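Local coordinates for protein predicted ATPase involved in replication control, Cdc46/Mcm family (PDB 3F8T) that is a homologue of the MCM replicative helicase and probably binds ATP and single-stranded DNA during DNA replication, at residues I36-F42 and V56-L62; L28-V32 and L66-I70; V77-R82 and P94-F98; R104-V108 and L118-E122. The protein carries 2 engineered substitutions. All coordinates share one frame; numbering follows the deposited sequence.

All four contacts lie toward the N-terminal end of the chain, and the first three tie together one small helical domain with a two-stranded parallel sheet. Contact 3 is buried: helix 74-88 packs on strand 96-99 mainly through aliphatic carbons. Contacts 1 and 2 share helix 30-37 and are partly buried, but they differ in chemistry. Contact 2 is almost entirely apolar, with no hydrogen bond across it, and joins the start of helix 30-37 to helix 64-72, whereas contact 1 combines an apolar floor with a carboxylate-serine network near the surface. Contacts 1 and 3 meet at neighbouring strands of the sheet. Contact 4, also buried, relies on backbone hydrogen bonds and joins the linking loop to the first strand of the OB-fold region.

Contact 1: residues I36-F42 and V56-L62; sequences IVRTESF and VLDLREL
Ser41 and Glu61 face each other at the start of helix 40-47, and a single carboxylate oxygen carries the meeting. Glu61 reaches across extended beyond CG, and its OE1 takes Ser41 N on the syn lone pair at 2.7 Å, with an N-H...O angle of 165°. Ser41 OG donates to the same OE1 from above the carboxylate plane, also at 2.7 Å. The serine hydroxyl sits between the backbone N and the carbonyl carbon of its own residue (chi1 53°), from where Ser41 OG also accepts from Asp58 N at 3.0 Å, almost straight. Thr39 suits the N-cap because its two branches do different work: OG1 donates to Ile36 O and receives a weak capping bond from Phe42 N, while Thr39 CG2 packs on Leu62 CD2 at 3.5 Å, tighter than usual. On the buried side, the branched side chain of Ile36 crosses that of Leu57 at about a right angle, Ile36 CG1 lying 3.9 Å from Leu57 CD2, where helices 64-72 and 74-88 close over the core. A water bridges Glu61 OE2 to Glu40 OE1. With two donors on OE1 and a helix N-terminus beside it, Glu61 is probably stabilised as the anion.

Contact 2: residues L28-V32 and L66-I70; sequences LPTRV and LASWI
Trp69 reaches from helix 64-72 toward the start of helix 30-37, and its six-membered ring makes the meeting. From CB the side chain leaves with CG anti to the backbone N (chi1 -170°), which carries the indole toward helix 30-37. CE3 is the first ring atom to find a neighbour, Val32 CG2. One bond further, Trp69 CZ3 lies 3.9 Å from Val32 CG2 and nearly as close to CG1, and both methyls of the valine touch this corner. At the far end Trp69 CH2 meets Leu28 CD2 at 3.7 Å, the methyl approaching the ring edge in its plane, and Pro29 CD at 3.9 Å, the proline and the indole pointing at each other from their own sides. A broad, flat tryptophan suits this place because one side chain can span the turn ahead of the helix as well as its first residues. Both helices belong to the N-terminal domain of this MCM homologue, and helix 74-88 packs against Leu28 and Ile70. Val32 is shared: besides the indole, Val32 CG2 touches Leu66 CD1 at 3.9 Å, and Val32 CG1 lies 4.2 Å from Ile70 CG1. Branched at CB, the valine can offer its two methyls to three residues of the facing helix. Toward the surface Arg31 lays NH2 4.1 Å from Leu66 CD2, while its charge is paired with Glu35 in the next turn of the helix.

Contact 3: residues V77-R82 and P94-F98; sequences VEPALR and PRVRF
Val96, Arg82 and Phe98 have the most surface buried where helix 74-88 lies on strand 96-99. Val96 points its side chain at the helix, its two methyls lying along Leu81: Val96 CG2 lies 3.8 Å from Leu81 CB, and Val96 CG1 is 4.0 Å from Leu81 CD1. A short branched residue suits this place, for CG2 can come up to the helix backbone at Arg82 N. Arg82 contributes chiefly its aliphatic stem. CG rests against Val96 CG2, and Arg82 CD comes 3.4 Å from Pro94 O. Beyond CD the chain bends at chi3 (-90°), turning the guanidinium back to Glu78 one helical turn earlier. NE gives its hydrogen bond to Glu78 OE2 in the guanidinium plane, and NH1 makes a salt bridge to OE1.

The axes of 77-82 and 96-98 make an angle of 134° between their N-to-C directions. The strand belongs to a two-stranded parallel sheet, whose other member is strand 55-58, and the helix packs on it in the N-terminal domain of the MCM homologue. Phe98 CE1 meets Glu78 CG at 3.9 Å near the ring plane; Leu81 CD1 approaches CE2 obliquely. Glu78 thus turns methylene carbons to the phenyl while its carboxylate serves Arg82. A water donates to Glu78 OE2 and accepts from Val96 N, 2.6 Å away, linking the acid to the strand backbone.

Contact 4: residues R104-V108 and L118-E122; sequences RFRRV and LISIE
Phe105 sets its ring obliquely by the backbone of the facing strand, CD2 lying 3.4 Å from Leu118 O, a buried carbonyl oxygen without a polar partner. Its own carbonyl is well used: Ser120 N donates to Phe105 O at 2.9 Å. Val108 N returns a bond to Ser120 O, at an N-H...O angle of 168°. Between these two, Ser120 OG accepts from Arg107 N at 3.0 Å; a small hydroxyl suits this place, since it reaches the amide at the loop's turn and is also bonded to Glu162. Arg107 and Glu122 lie side by side, pointing the same way, in a long salt bridge (Arg107 NE to Glu122 OE1 3.7 Å), though Glu122 also pairs with Arg160. On the apolar side, Val108 CG2 packs on Ile119 CB at 4.0 Å. The loop 104-108 thus runs along strand 118-130 of the OB-fold region, with helix 64-72 against Phe105 and strands 160-168 and 171-174 against Ile119 and Ile121.

Contact 1: residues I36-F42 and V56-L62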
loop_
_atom_site.group_PDB
_atom_site.type_symbol
_atom_site.label_atom_id
_atom_site.label_comp_id
_atom_site.label_asym_id
_atom_site.label_seq_id
_atom_site.Cartn_x
_atom_site.Cartn_y
_atom_site.Cartn_z
ATOM N N ILE A 36 10.451 -19.469 -32.956
ATOM C CA ILE A 36 10.986 -19.145 -31.621
ATOM C C ILE A 36 12.516 -19.051 -31.607
ATOM O O ILE A 36 13.088 -18.070 -31.118
ATOM C CB ILE A 36 10.493 -20.153 -30.536
ATOM C CG1 ILE A 36 8.990 -19.947 -30.265
ATOM C CG2 ILE A 36 11.321 -19.992 -29.243
ATOM C CD1 ILE A 36 8.323 -21.032 -29.356
ATOM N N VAL A 37 13.174 -20.066 -32.149
ATOM C CA VAL A 37 14.629 -20.142 -32.154
ATOM C C VAL A 37 15.285 -19.069 -33.038
ATOM O O VAL A 37 16.438 -18.696 -32.817
ATOM C CB VAL A 37 15.085 -21.574 -32.548
ATOM C CG1 VAL A 37 16.560 -21.629 -32.802
ATOM C CG2 VAL A 37 14.699 -22.541 -31.438
ATOM N N ARG A 38 14.544 -18.571 -34.024
ATOM C CA ARG A 38 15.033 -17.501 -34.891
ATOM C C ARG A 38 15.066 -16.123 -34.220
ATOM O O ARG A 38 15.718 -15.207 -34.727
ATOM C CB ARG A 38 14.186 -17.410 -36.164
ATOM C CG ARG A 38 14.444 -18.457 -37.231
ATOM C CD ARG A 38 13.427 -18.203 -38.328
ATOM N NE ARG A 38 13.409 -19.167 -39.429
ATOM C CZ ARG A 38 12.323 -19.408 -40.170
ATOM N NH1 ARG A 38 11.181 -18.788 -39.900
ATOM N NH2 ARG A 38 12.358 -20.290 -41.161
ATOM N N THR A 39 14.355 -15.965 -33.101
ATOM C CA THR A 39 14.271 -14.670 -32.430
ATOM C C THR A 39 15.622 -14.241 -31.860
ATOM O O THR A 39 16.429 -15.089 -31.445
ATOM C CB THR A 39 13.213 -14.652 -31.295
ATOM O OG1 THR A 39 13.542 -15.630 -30.306
ATOM C CG2 THR A 39 11.811 -14.924 -31.841
ATOM N N GLU A 40 15.862 -12.929 -31.836
ATOM C CA GLU A 40 17.115 -12.397 -31.282
ATOM C C GLU A 40 17.241 -12.728 -29.800
ATOM O O GLU A 40 18.296 -13.186 -29.368
ATOM C CB GLU A 40 17.259 -10.887 -31.506
ATOM C CG GLU A 40 18.707 -10.473 -31.780
ATOM C CD GLU A 40 19.014 -9.025 -31.405
ATOM O OE1 GLU A 40 18.111 -8.156 -31.524
ATOM O OE2 GLU A 40 20.167 -8.756 -30.979
ATOM N N SER A 41 16.156 -12.529 -29.046
ATOM C CA SER A 41 16.102 -12.835 -27.601
ATOM C C SER A 41 16.600 -14.244 -27.321
ATOM O O SER A 41 17.457 -14.460 -26.457
ATOM C CB SER A 41 14.671 -12.689 -27.060
ATOM O OG SER A 41 13.724 -13.453 -27.820
ATOM N N PHE A 42 16.069 -15.193 -28.082
ATOM C CA PHE A 42 16.384 -16.594 -27.892
ATOM C C PHE A 42 17.823 -16.933 -28.235
ATOM O O PHE A 42 18.496 -17.584 -27.438
ATOM C CB PHE A 42 15.445 -17.494 -28.699
ATOM C CG PHE A 42 15.526 -18.931 -28.306
ATOM C CD1 PHE A 42 14.712 -19.431 -27.298
ATOM C CD2 PHE A 42 16.424 -19.782 -28.923
ATOM C CE1 PHE A 42 14.781 -20.766 -26.923
ATOM C CE2 PHE A 42 16.502 -21.116 -28.553
ATOM C CZ PHE A 42 15.683 -21.602 -27.546
ATOM N N VAL A 56 15.687 -16.805 -22.898
ATOM C CA VAL A 56 14.604 -15.825 -22.878
ATOM C C VAL A 56 13.896 -15.781 -24.222
ATOM O O VAL A 56 14.538 -15.684 -25.269
ATOM C CB VAL A 56 15.140 -14.400 -22.508
ATOM C CG1 VAL A 56 14.149 -13.319 -22.889
ATOM C CG2 VAL A 56 15.451 -14.308 -21.015
ATOM N N LEU A 57 12.570 -15.874 -24.193
ATOM C CA LEU A 57 11.770 -15.645 -25.389
ATOM C C LEU A 57 10.972 -14.368 -25.218
ATOM O O LEU A 57 10.099 -14.298 -24.373
ATOM C CB LEU A 57 10.828 -16.824 -25.694
ATOM C CG LEU A 57 9.786 -16.632 -26.822
ATOM C CD1 LEU A 57 10.422 -16.286 -28.181
ATOM C CD2 LEU A 57 8.921 -17.872 -26.957
ATOM N N ASP A 58 11.292 -13.362 -26.031
ATOM C CA ASP A 58 10.527 -12.128 -26.052
ATOM C C ASP A 58 9.467 -12.261 -27.133
ATOM O O ASP A 58 9.772 -12.244 -28.343
ATOM C CB ASP A 58 11.425 -10.909 -26.300
ATOM C CG ASP A 58 10.693 -9.597 -26.071
ATOM O OD1 ASP A 58 9.531 -9.499 -26.490
ATOM O OD2 ASP A 58 11.270 -8.657 -25.477
ATOM N N LEU A 59 8.224 -12.407 -26.680
ATOM C CA LEU A 59 7.076 -12.657 -27.545
ATOM C C LEU A 59 6.769 -11.547 -28.543
ATOM O O LEU A 59 6.112 -11.787 -29.559
ATOM C CB LEU A 59 5.838 -12.945 -26.682
ATOM C CG LEU A 59 5.942 -14.238 -25.861
ATOM C CD1 LEU A 59 4.775 -14.362 -24.879
ATOM C CD2 LEU A 59 6.019 -15.458 -26.789
ATOM N N ARG A 60 7.241 -10.332 -28.267
ATOM C CA ARG A 60 7.041 -9.211 -29.201
ATOM C C ARG A 60 7.879 -9.395 -30.454
ATOM O O ARG A 60 7.665 -8.697 -31.456
ATOM C CB ARG A 60 7.475 -7.894 -28.574
ATOM C CG ARG A 60 6.803 -7.519 -27.311
ATOM C CD ARG A 60 7.933 -7.042 -26.409
ATOM N NE ARG A 60 7.493 -6.324 -25.250
ATOM C CZ ARG A 60 8.165 -6.283 -24.105
ATOM N NH1 ARG A 60 9.309 -6.955 -23.944
ATOM N NH2 ARG A 60 7.666 -5.580 -23.115
ATOM N N GLU A 61 8.849 -10.306 -30.386
ATOM C CA GLU A 61 9.741 -10.592 -31.516
ATOM C C GLU A 61 9.084 -11.561 -32.504
ATOM O O GLU A 61 9.682 -11.904 -33.526
ATOM C CB GLU A 61 11.110 -11.124 -31.036
ATOM C CG GLU A 61 11.970 -10.049 -30.341
ATOM C CD GLU A 61 13.302 -10.540 -29.757
ATOM O OE1 GLU A 61 13.677 -11.723 -29.912
ATOM O OE2 GLU A 61 14.003 -9.705 -29.131
ATOM N N LEU A 62 7.848 -11.968 -32.193
ATOM C CA LEU A 62 7.060 -12.877 -33.025
ATOM C C LEU A 62 5.751 -12.258 -33.528
ATOM O O LEU A 62 5.237 -11.301 -32.941
ATOM C CB LEU A 62 6.718 -14.148 -32.235
ATOM C CG LEU A 62 7.898 -15.017 -31.799
ATOM C CD1 LEU A 62 7.443 -16.132 -30.908
ATOM C CD2 LEU A 62 8.615 -15.586 -33.018
HETATM O O HOH W 1 15.148 -7.721 -30.589
#

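Contact 2: residues L28-V32 and L66-I70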
loop_
_atom_site.group_PDB
_atom_site.type_symbol
_atom_site.label_atom_id
_atom_site.label_comp_id
_atom_site.label_asym_id
_atom_site.label_seq_id
_atom_site.Cartn_x
_atom_site.Cartn_y
_atom_site.Cartn_z
ATOM N N LEU A 28 3.986 -29.902 -30.781
ATOM C CA LEU A 28 4.004 -28.543 -31.333
ATOM C C LEU A 28 4.178 -28.558 -32.841
ATOM O O LEU A 28 4.976 -29.342 -33.351
ATOM C CB LEU A 28 5.170 -27.738 -30.734
ATOM C CG LEU A 28 5.140 -27.509 -29.225
ATOM C CD1 LEU A 28 6.405 -26.806 -28.806
ATOM C CD2 LEU A 28 3.901 -26.693 -28.852
ATOM N N PRO A 29 3.464 -27.675 -33.556
ATOM C CA PRO A 29 3.771 -27.489 -34.978
ATOM C C PRO A 29 5.226 -27.083 -35.084
ATOM O O PRO A 29 5.685 -26.240 -34.303
ATOM C CB PRO A 29 2.872 -26.321 -35.384
ATOM C CG PRO A 29 1.768 -26.317 -34.394
ATOM C CD PRO A 29 2.364 -26.799 -33.106
ATOM N N THR A 30 5.957 -27.691 -36.010
ATOM C CA THR A 30 7.373 -27.365 -36.204
ATOM C C THR A 30 7.639 -25.853 -36.353
ATOM O O THR A 30 8.605 -25.335 -35.791
ATOM C CB THR A 30 7.996 -28.164 -37.384
ATOM O OG1 THR A 30 7.881 -29.566 -37.109
ATOM C CG2 THR A 30 9.465 -27.835 -37.539
ATOM N N ARG A 31 6.782 -25.152 -37.091
ATOM C CA ARG A 31 6.980 -23.711 -37.307
ATOM C C ARG A 31 7.012 -22.889 -36.001
ATOM O O ARG A 31 7.765 -21.913 -35.894
ATOM C CB ARG A 31 5.972 -23.142 -38.317
ATOM C CG ARG A 31 4.506 -23.270 -37.937
ATOM C CD ARG A 31 3.592 -22.424 -38.861
ATOM N NE ARG A 31 3.736 -20.982 -38.628
ATOM C CZ ARG A 31 3.225 -20.332 -37.580
ATOM N NH1 ARG A 31 2.526 -20.983 -36.651
ATOM N NH2 ARG A 31 3.420 -19.025 -37.453
ATOM N N VAL A 32 6.209 -23.288 -35.013
ATOM C CA VAL A 32 6.236 -22.645 -33.698
ATOM C C VAL A 32 7.659 -22.611 -33.162
ATOM O O VAL A 32 8.151 -21.535 -32.791
ATOM C CB VAL A 32 5.267 -23.320 -32.676
ATOM C CG1 VAL A 32 5.462 -22.754 -31.244
ATOM C CG2 VAL A 32 3.835 -23.134 -33.118
ATOM N N LEU A 66 0.879 -15.597 -33.253
ATOM C CA LEU A 66 1.770 -16.631 -32.717
ATOM C C LEU A 66 2.112 -16.365 -31.249
ATOM O O LEU A 66 2.108 -17.295 -30.437
ATOM C CB LEU A 66 3.056 -16.766 -33.551
ATOM C CG LEU A 66 4.055 -17.829 -33.073
ATOM C CD1 LEU A 66 3.436 -19.234 -32.913
ATOM C CD2 LEU A 66 5.312 -17.899 -33.947
ATOM N N ALA A 67 2.409 -15.106 -30.918
ATOM C CA ALA A 67 2.694 -14.708 -29.542
ATOM C C ALA A 67 1.524 -15.144 -28.651
ATOM O O ALA A 67 1.700 -15.749 -27.594
ATOM C CB ALA A 67 2.912 -13.173 -29.467
ATOM N N SER A 68 0.323 -14.844 -29.115
ATOM C CA SER A 68 -0.900 -15.204 -28.426
ATOM C C SER A 68 -1.048 -16.723 -28.268
ATOM O O SER A 68 -1.373 -17.203 -27.183
ATOM C CB SER A 68 -2.086 -14.627 -29.194
ATOM O OG SER A 68 -3.276 -14.864 -28.484
ATOM N N TRP A 69 -0.799 -17.472 -29.340
ATOM C CA TRP A 69 -0.914 -18.936 -29.317
ATOM C C TRP A 69 0.067 -19.520 -28.301
ATOM O O TRP A 69 -0.258 -20.456 -27.557
ATOM C CB TRP A 69 -0.608 -19.510 -30.704
ATOM C CG TRP A 69 -0.930 -20.983 -30.825
ATOM C CD1 TRP A 69 -2.110 -21.532 -31.261
ATOM C CD2 TRP A 69 -0.071 -22.078 -30.502
ATOM N NE1 TRP A 69 -2.033 -22.911 -31.234
ATOM C CE2 TRP A 69 -0.793 -23.274 -30.773
ATOM C CE3 TRP A 69 1.245 -22.176 -30.027
ATOM C CZ2 TRP A 69 -0.246 -24.545 -30.561
ATOM C CZ3 TRP A 69 1.794 -23.436 -29.820
ATOM C CH2 TRP A 69 1.045 -24.612 -30.093
ATOM N N ILE A 70 1.279 -18.969 -28.290
ATOM C CA ILE A 70 2.325 -19.450 -27.398
ATOM C C ILE A 70 1.929 -19.234 -25.938
ATOM O O ILE A 70 2.052 -20.151 -25.123
ATOM C CB ILE A 70 3.702 -18.809 -27.725
ATOM C CG1 ILE A 70 4.226 -19.357 -29.058
ATOM C CG2 ILE A 70 4.708 -19.103 -26.609
ATOM C CD1 ILE A 70 5.481 -18.650 -29.585
#

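Contact 3: residues V77-R82 and P94-F98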
loop_
_atom_site.group_PDB
_atom_site.type_symbol
_atom_site.label_atom_id
_atom_site.label_comp_id
_atom_site.label_asym_id
_atom_site.label_seq_id
_atom_site.Cartn_x
_atom_site.Cartn_y
_atom_site.Cartn_z
ATOM N N VAL A 77 4.935 -25.347 -24.637
ATOM C CA VAL A 77 6.125 -24.669 -25.179
ATOM C C VAL A 77 7.286 -24.654 -24.197
ATOM O O VAL A 77 8.417 -24.984 -24.553
ATOM C CB VAL A 77 5.779 -23.248 -25.649
ATOM C CG1 VAL A 77 7.045 -22.470 -26.106
ATOM C CG2 VAL A 77 4.737 -23.326 -26.755
ATOM N N GLU A 78 7.006 -24.289 -22.953
ATOM C CA GLU A 78 8.063 -24.185 -21.955
ATOM C C GLU A 78 8.944 -25.456 -21.810
ATOM O O GLU A 78 10.158 -25.340 -21.818
ATOM C CB GLU A 78 7.481 -23.707 -20.614
ATOM C CG GLU A 78 8.510 -23.169 -19.631
ATOM C CD GLU A 78 9.042 -24.246 -18.713
ATOM O OE1 GLU A 78 8.567 -25.396 -18.816
ATOM O OE2 GLU A 78 9.938 -23.946 -17.890
ATOM N N PRO A 79 8.345 -26.665 -21.628
ATOM C CA PRO A 79 9.236 -27.846 -21.572
ATOM C C PRO A 79 9.973 -28.152 -22.880
ATOM O O PRO A 79 11.082 -28.718 -22.844
ATOM C CB PRO A 79 8.286 -28.997 -21.201
ATOM C CG PRO A 79 6.956 -28.536 -21.585
ATOM C CD PRO A 79 6.945 -27.040 -21.386
ATOM N N ALA A 80 9.378 -27.791 -24.019
ATOM C CA ALA A 80 10.061 -27.955 -25.320
ATOM C C ALA A 80 11.324 -27.107 -25.358
ATOM O O ALA A 80 12.394 -27.571 -25.758
ATOM C CB ALA A 80 9.141 -27.567 -26.464
ATOM N N LEU A 81 11.186 -25.853 -24.937
ATOM C CA LEU A 81 12.316 -24.934 -24.852
ATOM C C LEU A 81 13.355 -25.426 -23.854
ATOM O O LEU A 81 14.536 -25.432 -24.157
ATOM C CB LEU A 81 11.831 -23.511 -24.531
ATOM C CG LEU A 81 10.890 -22.900 -25.578
ATOM C CD1 LEU A 81 10.525 -21.457 -25.237
ATOM C CD2 LEU A 81 11.501 -22.985 -26.992
ATOM N N ARG A 82 12.921 -25.871 -22.674
ATOM C CA ARG A 82 13.861 -26.465 -21.717
ATOM C C ARG A 82 14.660 -27.618 -22.345
ATOM O O ARG A 82 15.879 -27.730 -22.146
ATOM C CB ARG A 82 13.142 -26.932 -20.447
ATOM C CG ARG A 82 12.870 -25.802 -19.444
ATOM C CD ARG A 82 12.541 -26.324 -18.043
ATOM N NE ARG A 82 11.107 -26.548 -17.884
ATOM C CZ ARG A 82 10.507 -27.734 -17.970
ATOM N NH1 ARG A 82 9.186 -27.826 -17.816
ATOM N NH2 ARG A 82 11.220 -28.835 -18.196
ATOM N N PRO A 94 17.951 -26.192 -16.642
ATOM C CA PRO A 94 17.405 -25.462 -17.784
ATOM C C PRO A 94 16.326 -24.502 -17.306
ATOM O O PRO A 94 15.346 -24.930 -16.694
ATOM C CB PRO A 94 16.798 -26.570 -18.666
ATOM C CG PRO A 94 17.196 -27.879 -18.027
ATOM C CD PRO A 94 17.436 -27.571 -16.587
ATOM N N ARG A 95 16.522 -23.212 -17.550
ATOM C CA ARG A 95 15.529 -22.228 -17.156
ATOM C C ARG A 95 15.106 -21.398 -18.354
ATOM O O ARG A 95 15.935 -20.987 -19.171
ATOM C CB ARG A 95 16.046 -21.340 -16.022
ATOM C CG ARG A 95 16.618 -22.126 -14.844
ATOM C CD ARG A 95 16.224 -21.533 -13.480
ATOM N NE ARG A 95 16.614 -20.135 -13.255
ATOM C CZ ARG A 95 17.784 -19.577 -13.572
ATOM N NH1 ARG A 95 18.751 -20.283 -14.143
ATOM N NH2 ARG A 95 17.988 -18.294 -13.302
ATOM N N VAL A 96 13.799 -21.184 -18.454
ATOM C CA VAL A 96 13.207 -20.444 -19.556
ATOM C C VAL A 96 12.364 -19.304 -19.001
ATOM O O VAL A 96 11.623 -19.473 -18.029
ATOM C CB VAL A 96 12.357 -21.376 -20.477
ATOM C CG1 VAL A 96 11.517 -20.565 -21.458
ATOM C CG2 VAL A 96 13.266 -22.347 -21.234
ATOM N N ARG A 97 12.503 -18.134 -19.613
ATOM C CA ARG A 97 11.721 -16.976 -19.226
ATOM C C ARG A 97 11.010 -16.444 -20.459
ATOM O O ARG A 97 11.517 -16.561 -21.582
ATOM C CB ARG A 97 12.618 -15.890 -18.624
ATOM C CG ARG A 97 13.356 -16.295 -17.328
ATOM C CD ARG A 97 12.409 -16.474 -16.129
ATOM N NE ARG A 97 13.135 -16.782 -14.896
ATOM C CZ ARG A 97 13.187 -17.984 -14.322
ATOM N NH1 ARG A 97 12.547 -19.017 -14.853
ATOM N NH2 ARG A 97 13.879 -18.150 -13.199
ATOM N N PHE A 98 9.838 -15.871 -20.248
ATOM C CA PHE A 98 9.122 -15.218 -21.322
ATOM C C PHE A 98 9.009 -13.733 -21.000
ATOM O O PHE A 98 8.773 -13.348 -19.848
ATOM C CB PHE A 98 7.729 -15.828 -21.511
ATOM C CG PHE A 98 7.734 -17.307 -21.816
ATOM C CD1 PHE A 98 7.765 -18.248 -20.783
ATOM C CD2 PHE A 98 7.668 -17.760 -23.136
ATOM C CE1 PHE A 98 7.751 -19.627 -21.059
ATOM C CE2 PHE A 98 7.650 -19.136 -23.425
ATOM C CZ PHE A 98 7.698 -20.066 -22.384
HETATM O O HOH W 2 11.846 -22.091 -16.969
#

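Contact 4: residues R104-V108 and L118-E122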
loop_
_atom_site.group_PDB
_atom_site.type_symbol
_atom_site.label_atom_id
_atom_site.label_comp_id
_atom_site.label_asym_id
_atom_site.label_seq_id
_atom_site.Cartn_x
_atom_site.Cartn_y
_atom_site.Cartn_z
ATOM N N ARG A 104 -3.702 -9.011 -23.010
ATOM C CA ARG A 104 -4.803 -9.774 -22.414
ATOM C C ARG A 104 -4.354 -10.857 -21.424
ATOM O O ARG A 104 -5.168 -11.350 -20.637
ATOM C CB ARG A 104 -5.710 -10.380 -23.497
ATOM C CG ARG A 104 -5.015 -11.351 -24.410
ATOM C CD ARG A 104 -5.979 -12.207 -25.218
ATOM N NE ARG A 104 -6.478 -13.350 -24.456
ATOM C CZ ARG A 104 -6.722 -14.549 -24.980
ATOM N NH1 ARG A 104 -6.485 -14.777 -26.268
ATOM N NH2 ARG A 104 -7.180 -15.532 -24.211
ATOM N N PHE A 105 -3.071 -11.226 -21.462
ATOM C CA PHE A 105 -2.537 -12.240 -20.543
ATOM C C PHE A 105 -1.935 -11.615 -19.273
ATOM O O PHE A 105 -1.456 -12.333 -18.381
ATOM C CB PHE A 105 -1.497 -13.130 -21.240
ATOM C CG PHE A 105 -2.045 -13.906 -22.415
ATOM C CD1 PHE A 105 -2.052 -13.347 -23.689
ATOM C CD2 PHE A 105 -2.548 -15.192 -22.245
ATOM C CE1 PHE A 105 -2.568 -14.067 -24.787
ATOM C CE2 PHE A 105 -3.059 -15.912 -23.329
ATOM C CZ PHE A 105 -3.061 -15.340 -24.601
ATOM N N ARG A 106 -1.957 -10.288 -19.194
ATOM C CA ARG A 106 -1.351 -9.567 -18.059
ATOM C C ARG A 106 -2.393 -9.156 -17.020
ATOM O O ARG A 106 -3.520 -8.794 -17.371
ATOM C CB ARG A 106 -0.601 -8.319 -18.537
ATOM C CG ARG A 106 0.507 -8.579 -19.547
ATOM C CD ARG A 106 1.414 -7.365 -19.679
ATOM N NE ARG A 106 2.107 -7.341 -20.965
ATOM C CZ ARG A 106 3.218 -6.647 -21.215
ATOM N NH1 ARG A 106 3.787 -5.914 -20.258
ATOM N NH2 ARG A 106 3.772 -6.694 -22.426
ATOM N N ARG A 107 -1.997 -9.200 -15.746
ATOM C CA ARG A 107 -2.859 -8.813 -14.625
ATOM C C ARG A 107 -4.225 -9.489 -14.682
ATOM O O ARG A 107 -5.262 -8.831 -14.582
ATOM C CB ARG A 107 -3.013 -7.292 -14.566
ATOM C CG ARG A 107 -1.702 -6.562 -14.341
ATOM C CD ARG A 107 -1.873 -5.061 -14.527
ATOM N NE ARG A 107 -0.581 -4.385 -14.470
ATOM C CZ ARG A 107 0.165 -4.082 -15.532
ATOM N NH1 ARG A 107 -0.250 -4.376 -16.767
ATOM N NH2 ARG A 107 1.333 -3.476 -15.355
ATOM N N VAL A 108 -4.199 -10.806 -14.855
ATOM C CA VAL A 108 -5.395 -11.628 -14.988
ATOM C C VAL A 108 -6.195 -11.626 -13.682
ATOM O O VAL A 108 -5.665 -11.894 -12.605
ATOM C CB VAL A 108 -5.027 -13.075 -15.423
ATOM C CG1 VAL A 108 -6.181 -14.032 -15.203
ATOM C CG2 VAL A 108 -4.591 -13.096 -16.886
ATOM N N LEU A 118 0.483 -19.012 -20.097
ATOM C CA LEU A 118 1.399 -18.040 -19.519
ATOM C C LEU A 118 0.621 -16.767 -19.232
ATOM O O LEU A 118 -0.052 -16.217 -20.120
ATOM C CB LEU A 118 2.539 -17.726 -20.502
ATOM C CG LEU A 118 3.473 -16.573 -20.111
ATOM C CD1 LEU A 118 4.390 -17.004 -18.977
ATOM C CD2 LEU A 118 4.264 -16.172 -21.337
ATOM N N ILE A 119 0.705 -16.304 -17.992
ATOM C CA ILE A 119 -0.015 -15.114 -17.560
ATOM C C ILE A 119 0.824 -14.335 -16.549
ATOM O O ILE A 119 1.816 -14.858 -16.030
ATOM C CB ILE A 119 -1.402 -15.466 -16.907
ATOM C CG1 ILE A 119 -1.220 -16.076 -15.508
ATOM C CG2 ILE A 119 -2.224 -16.400 -17.829
ATOM C CD1 ILE A 119 -2.438 -15.995 -14.621
ATOM N N SER A 120 0.412 -13.098 -16.256
ATOM C CA SER A 120 0.873 -12.458 -15.021
ATOM C C SER A 120 -0.319 -12.156 -14.118
ATOM O O SER A 120 -1.451 -11.978 -14.597
ATOM C CB SER A 120 1.710 -11.198 -15.290
ATOM O OG SER A 120 0.898 -10.057 -15.470
ATOM N N ILE A 121 -0.068 -12.178 -12.813
ATOM C CA ILE A 121 -1.013 -11.647 -11.835
ATOM C C ILE A 121 -0.339 -10.502 -11.095
ATOM O O ILE A 121 0.890 -10.416 -11.060
ATOM C CB ILE A 121 -1.532 -12.733 -10.840
ATOM C CG1 ILE A 121 -0.400 -13.359 -10.003
ATOM C CG2 ILE A 121 -2.328 -13.785 -11.598
ATOM C CD1 ILE A 121 -0.887 -14.183 -8.788
ATOM N N GLU A 122 -1.145 -9.626 -10.507
ATOM C CA GLU A 122 -0.609 -8.578 -9.676
ATOM C C GLU A 122 -1.502 -8.386 -8.460
ATOM O O GLU A 122 -2.729 -8.326 -8.586
ATOM C CB GLU A 122 -0.512 -7.286 -10.480
ATOM C CG GLU A 122 0.139 -6.123 -9.740
ATOM C CD GLU A 122 0.154 -4.881 -10.600
ATOM O OE1 GLU A 122 -0.929 -4.316 -10.835
ATOM O OE2 GLU A 122 1.241 -4.487 -11.064
HETATM O O HOH W 3 -3.870 -9.848 -11.513
#